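Local atomic coordinates of yersinopine synthase (Yersinia pestis, PDB entry 6C4M), a protein that catalyses the NADPH-dependent reductive condensation of pyruvate with an amino-acid-derived intermediate, the last step in making the metallophore yersinopine. Residues 160-168 and 247-255. Residues are numbered along the deposited sequence; the frame is centred on the assembly and turned at random.
With NAP (NADP nicotinamide-adenine-dinucleotide phosphate), chain B.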
loop_
_atom_site.group_PDB
_atom_site.type_symbol
_atom_site.label_atom_id
_atom_site.label_comp_id
_atom_site.label_asym_id
_atom_site.label_seq_id
_atom_site.Cartn_x
_atom_site.Cartn_y
_atom_site.Cartn_z
ATOM N N VAL A 160 -12.701 8.775 46.771
ATOM C CA VAL A 160 -13.284 8.082 45.621
ATOM C C VAL A 160 -12.199 7.502 44.719
ATOM O O VAL A 160 -11.178 8.141 44.440
ATOM C CB VAL A 160 -14.206 9.041 44.853
ATOM C CG1 VAL A 160 -14.697 8.422 43.521
ATOM C CG2 VAL A 160 -15.376 9.384 45.758
ATOM N N GLU A 161 -12.412 6.260 44.284
ATOM C CA GLU A 161 -11.463 5.576 43.422
ATOM C C GLU A 161 -11.650 6.026 41.973
ATOM O O GLU A 161 -12.770 6.013 41.448
ATOM C CB GLU A 161 -11.638 4.059 43.569
ATOM C CG GLU A 161 -10.632 3.227 42.767
ATOM C CD GLU A 161 -10.667 1.743 43.146
ATOM O OE1 GLU A 161 -11.442 1.398 44.079
ATOM O OE2 GLU A 161 -9.923 0.930 42.520
ATOM N N VAL A 162 -10.564 6.472 41.346
ATOM C CA VAL A 162 -10.583 6.943 39.956
ATOM C C VAL A 162 -9.909 5.885 39.103
ATOM O O VAL A 162 -8.753 5.534 39.350
ATOM C CB VAL A 162 -9.881 8.299 39.794
ATOM C CG1 VAL A 162 -9.866 8.713 38.349
ATOM C CG2 VAL A 162 -10.591 9.354 40.637
ATOM N N ILE A 163 -10.635 5.362 38.116
ATOM C CA ILE A 163 -10.128 4.318 37.241
ATOM C C ILE A 163 -10.202 4.800 35.795
ATOM O O ILE A 163 -11.284 5.115 35.284
ATOM C CB ILE A 163 -10.896 3.000 37.430
ATOM C CG1 ILE A 163 -10.613 2.408 38.825
ATOM C CG2 ILE A 163 -10.475 1.997 36.385
ATOM C CD1 ILE A 163 -11.452 1.217 39.147
ATOM N N SER A 164 -9.045 4.856 35.144
ATOM C CA SER A 164 -8.920 5.068 33.703
ATOM C C SER A 164 -8.774 3.746 32.953
ATOM O O SER A 164 -7.881 2.953 33.258
ATOM C CB SER A 164 -7.702 5.928 33.385
ATOM O OG SER A 164 -7.954 7.304 33.543
ATOM N N LEU A 165 -9.642 3.531 31.968
ATOM C CA LEU A 165 -9.490 2.477 30.977
ATOM C C LEU A 165 -8.856 3.064 29.726
ATOM O O LEU A 165 -9.242 4.147 29.286
ATOM C CB LEU A 165 -10.841 1.853 30.630
ATOM C CG LEU A 165 -11.568 1.200 31.822
ATOM C CD1 LEU A 165 -13.044 1.165 31.567
ATOM C CD2 LEU A 165 -11.034 -0.184 32.044
ATOM N N SER A 166 -7.904 2.316 29.148
ATOM C CA SER A 166 -7.148 2.802 27.997
ATOM C C SER A 166 -8.047 3.089 26.806
ATOM O O SER A 166 -7.774 4.014 26.036
ATOM C CB SER A 166 -6.071 1.792 27.612
ATOM O OG SER A 166 -6.596 0.478 27.445
ATOM N N SER A 167 -9.121 2.329 26.641
ATOM C CA SER A 167 -10.072 2.603 25.580
ATOM C C SER A 167 -11.362 1.875 25.892
ATOM O O SER A 167 -11.406 0.996 26.756
ATOM C CB SER A 167 -9.537 2.175 24.213
ATOM O OG SER A 167 -9.520 0.765 24.073
ATOM N N TYR A 168 -12.420 2.246 25.174
ATOM C CA TYR A 168 -13.632 1.448 25.228
ATOM C C TYR A 168 -13.297 0.046 24.731
ATOM O O TYR A 168 -12.412 -0.135 23.877
ATOM C CB TYR A 168 -14.747 2.088 24.400
ATOM C CG TYR A 168 -15.979 1.228 24.307
ATOM C CD1 TYR A 168 -16.643 0.805 25.458
ATOM C CD2 TYR A 168 -16.482 0.832 23.064
ATOM C CE1 TYR A 168 -17.757 -0.006 25.373
ATOM C CE2 TYR A 168 -17.604 0.022 22.969
ATOM C CZ TYR A 168 -18.240 -0.387 24.118
ATOM O OH TYR A 168 -19.362 -1.190 24.019
ATOM N N LEU A 247 -2.426 6.160 36.675
ATOM C CA LEU A 247 -3.449 6.465 35.681
ATOM C C LEU A 247 -2.809 6.732 34.321
ATOM O O LEU A 247 -3.221 6.161 33.308
ATOM C CB LEU A 247 -4.282 7.674 36.138
ATOM C CG LEU A 247 -5.073 7.372 37.420
ATOM C CD1 LEU A 247 -5.386 8.649 38.225
ATOM C CD2 LEU A 247 -6.369 6.580 37.079
ATOM N N LEU A 248 -1.758 7.547 34.293
ATOM C CA LEU A 248 -1.101 7.867 33.024
ATOM C C LEU A 248 -0.494 6.619 32.391
ATOM O O LEU A 248 -0.495 6.482 31.160
ATOM C CB LEU A 248 -0.030 8.920 33.268
ATOM C CG LEU A 248 0.328 10.038 32.294
ATOM C CD1 LEU A 248 -0.857 10.631 31.502
ATOM C CD2 LEU A 248 0.987 11.108 33.144
ATOM N N ALA A 249 0.007 5.692 33.216
ATOM C CA ALA A 249 0.621 4.481 32.704
ATOM C C ALA A 249 -0.388 3.551 32.051
ATOM O O ALA A 249 0.021 2.625 31.346
ATOM C CB ALA A 249 1.354 3.738 33.811
ATOM N N ALA A 250 -1.685 3.756 32.279
ATOM C CA ALA A 250 -2.709 3.086 31.476
ATOM C C ALA A 250 -3.138 3.945 30.283
ATOM O O ALA A 250 -3.351 3.411 29.186
ATOM C CB ALA A 250 -3.942 2.765 32.320
ATOM N N GLU A 251 -3.256 5.270 30.493
ATOM C CA GLU A 251 -3.806 6.160 29.477
ATOM C C GLU A 251 -2.878 6.252 28.268
ATOM O O GLU A 251 -3.316 6.572 27.160
ATOM C CB GLU A 251 -4.037 7.556 30.086
ATOM C CG GLU A 251 -5.164 7.615 31.128
ATOM C CD GLU A 251 -5.094 8.811 32.093
ATOM O OE1 GLU A 251 -4.097 9.567 32.112
ATOM O OE2 GLU A 251 -6.062 8.987 32.891
ATOM N N ARG A 252 -1.591 6.042 28.490
ATOM C CA ARG A 252 -0.624 6.036 27.417
ATOM C C ARG A 252 -0.964 5.011 26.343
ATOM O O ARG A 252 -0.464 5.130 25.232
ATOM C CB ARG A 252 0.769 5.781 27.984
ATOM C CG ARG A 252 0.951 4.390 28.573
ATOM C CD ARG A 252 2.362 4.209 29.120
ATOM N NE ARG A 252 2.462 2.936 29.844
ATOM C CZ ARG A 252 3.500 2.100 29.800
ATOM N NH1 ARG A 252 4.579 2.389 29.085
ATOM N NH2 ARG A 252 3.455 0.964 30.489
ATOM N N PHE A 253 -1.823 4.033 26.639
ATOM C CA PHE A 253 -2.293 3.060 25.664
ATOM C C PHE A 253 -3.601 3.466 24.973
ATOM O O PHE A 253 -4.391 2.587 24.583
ATOM C CB PHE A 253 -2.441 1.695 26.348
ATOM C CG PHE A 253 -1.137 1.101 26.768
ATOM C CD1 PHE A 253 -0.299 0.555 25.826
ATOM C CD2 PHE A 253 -0.743 1.096 28.089
ATOM C CE1 PHE A 253 0.917 -0.003 26.190
ATOM C CE2 PHE A 253 0.477 0.553 28.467
ATOM C CZ PHE A 253 1.306 -0.001 27.516
ATOM N N SER A 254 -3.850 4.769 24.776
ATOM C CA SER A 254 -5.007 5.237 23.998
ATOM C C SER A 254 -4.600 5.372 22.519
ATOM O O SER A 254 -3.985 6.364 22.123
ATOM C CB SER A 254 -5.524 6.574 24.529
ATOM O OG SER A 254 -5.803 6.483 25.924
ATOM N N ILE A 255 -5.023 4.426 21.679
ATOM C CA ILE A 255 -4.558 4.393 20.294
ATOM C C ILE A 255 -4.871 5.704 19.564
ATOM O O ILE A 255 -4.044 6.197 18.784
ATOM C CB ILE A 255 -5.173 3.187 19.562
ATOM C CG1 ILE A 255 -4.609 3.084 18.127
ATOM C CG2 ILE A 255 -6.694 3.281 19.572
ATOM C CD1 ILE A 255 -5.082 1.887 17.374
HETATM P PA NAP B . -20.373 8.943 21.631
HETATM O O1A NAP B . -18.939 9.010 21.986
HETATM O O2A NAP B . -20.628 9.355 20.156
HETATM O O5B NAP B . -21.186 9.934 22.659
HETATM C C5B NAP B . -21.345 9.410 23.996
HETATM C C4B NAP B . -22.171 10.433 24.799
HETATM O O4B NAP B . -21.369 11.767 24.772
HETATM C C3B NAP B . -23.310 10.668 24.254
HETATM O O3B NAP B . -24.335 10.904 25.271
HETATM C C2B NAP B . -23.111 12.063 23.405
HETATM O O2B NAP B . -24.397 12.762 23.276
HETATM C C1B NAP B . -22.299 12.780 24.095
HETATM N N9A NAP B . -21.435 13.481 23.144
HETATM C C8A NAP B . -20.737 13.132 22.051
HETATM N N7A NAP B . -20.171 14.268 21.618
HETATM C C5A NAP B . -20.536 15.287 22.458
HETATM C C6A NAP B . -20.177 16.610 22.398
HETATM N N6A NAP B . -19.358 17.425 21.500
HETATM N N1A NAP B . -20.644 17.461 23.330
HETATM C C2A NAP B . -21.461 17.005 24.338
HETATM N N3A NAP B . -21.814 15.688 24.391
HETATM C C4A NAP B . -21.332 14.820 23.431
HETATM O O3 NAP B . -20.871 7.377 21.842
HETATM P PN NAP B . -20.025 6.037 22.165
HETATM O O1N NAP B . -20.912 5.246 23.023
HETATM O O2N NAP B . -19.759 5.379 20.789
HETATM O O5D NAP B . -18.534 6.278 22.874
HETATM C C5D NAP B . -18.367 6.185 24.314
HETATM C C4D NAP B . -16.872 6.435 24.596
HETATM O O4D NAP B . -15.996 5.291 23.909
HETATM C C3D NAP B . -16.408 7.564 24.100
HETATM O O3D NAP B . -15.252 7.958 24.990
HETATM C C2D NAP B . -15.799 7.236 22.732
HETATM O O2D NAP B . -14.757 8.065 22.515
HETATM C C1D NAP B . -15.247 5.818 22.979
HETATM N N1N NAP B . -15.270 4.922 21.796
HETATM C C2N NAP B . -16.348 4.170 21.484
HETATM C C3N NAP B . -16.285 3.314 20.361
HETATM C C7N NAP B . -17.496 2.441 19.964
HETATM O O7N NAP B . -17.360 1.436 19.388
HETATM N N7N NAP B . -18.801 2.919 20.334
HETATM C C4N NAP B . -15.156 3.253 19.594
HETATM C C5N NAP B . -14.092 4.007 19.907
HETATM C C6N NAP B . -14.138 4.848 21.025
HETATM P P2B NAP B . -25.457 12.356 22.011
HETATM O O1X NAP B . -24.969 13.083 20.776
HETATM O O2X NAP B . -25.431 10.885 21.769
HETATM O O3X NAP B . -26.838 12.861 22.359
HETATM O O HOH W 1 -6.544 0.258 24.723
#
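Ser164, on strand 161-165, donates its hydroxyl proton to the buried carboxylate of Glu251 on helix 247-251. Ser164 OG lies 2.6 Å from Glu251 OE2, which receives the bond on its anti lone pair. Glu251 has CG anti to its carbonyl carbon (chi1 -69°) and an extended chain beyond, which carries the carboxylate to the strand. The same carboxylate accepts hydrogen bonds from the backbone amides of Gly143 (to OE1) and Gly145 (to OE2), at the start of helix 144-154, which should hold its rotation and probably favours the charged form.

A second polar cluster lies where the strand ends. Ser254 OG sits 3.2 Å from Ser166 O and 2.8 Å from Glu251 O; its single proton could serve either. One water bridges Ser166 OG, Ser167 OG and Phe253 O, while Ser166 OG is also bonded to Tyr214 N.

Van der Waals contacts complete the junction. Leu247 CD2 lies 3.5 Å from Val162 O and makes an apolar contact of 4.3 Å with Val162 CG1, reaching along the strand as far as Ser164 N. Ser166 CB rests 3.5 Å from Ala250 O and 3.8 Å from Phe253 CB.

Beyond this junction, Tyr168 packs by CB, 3.5 Å from NAP O4D, and its ring lies obliquely near the carboxamide carbon. The contact thus joins strand 161-165 of the mixed Rossmann-type NADP-binding sheet, parallel to 134-137 and antiparallel to 203-217, to the helix and type I turn 251-254 leading into helix 255-264, which carries the probable proton donor/acceptor His260.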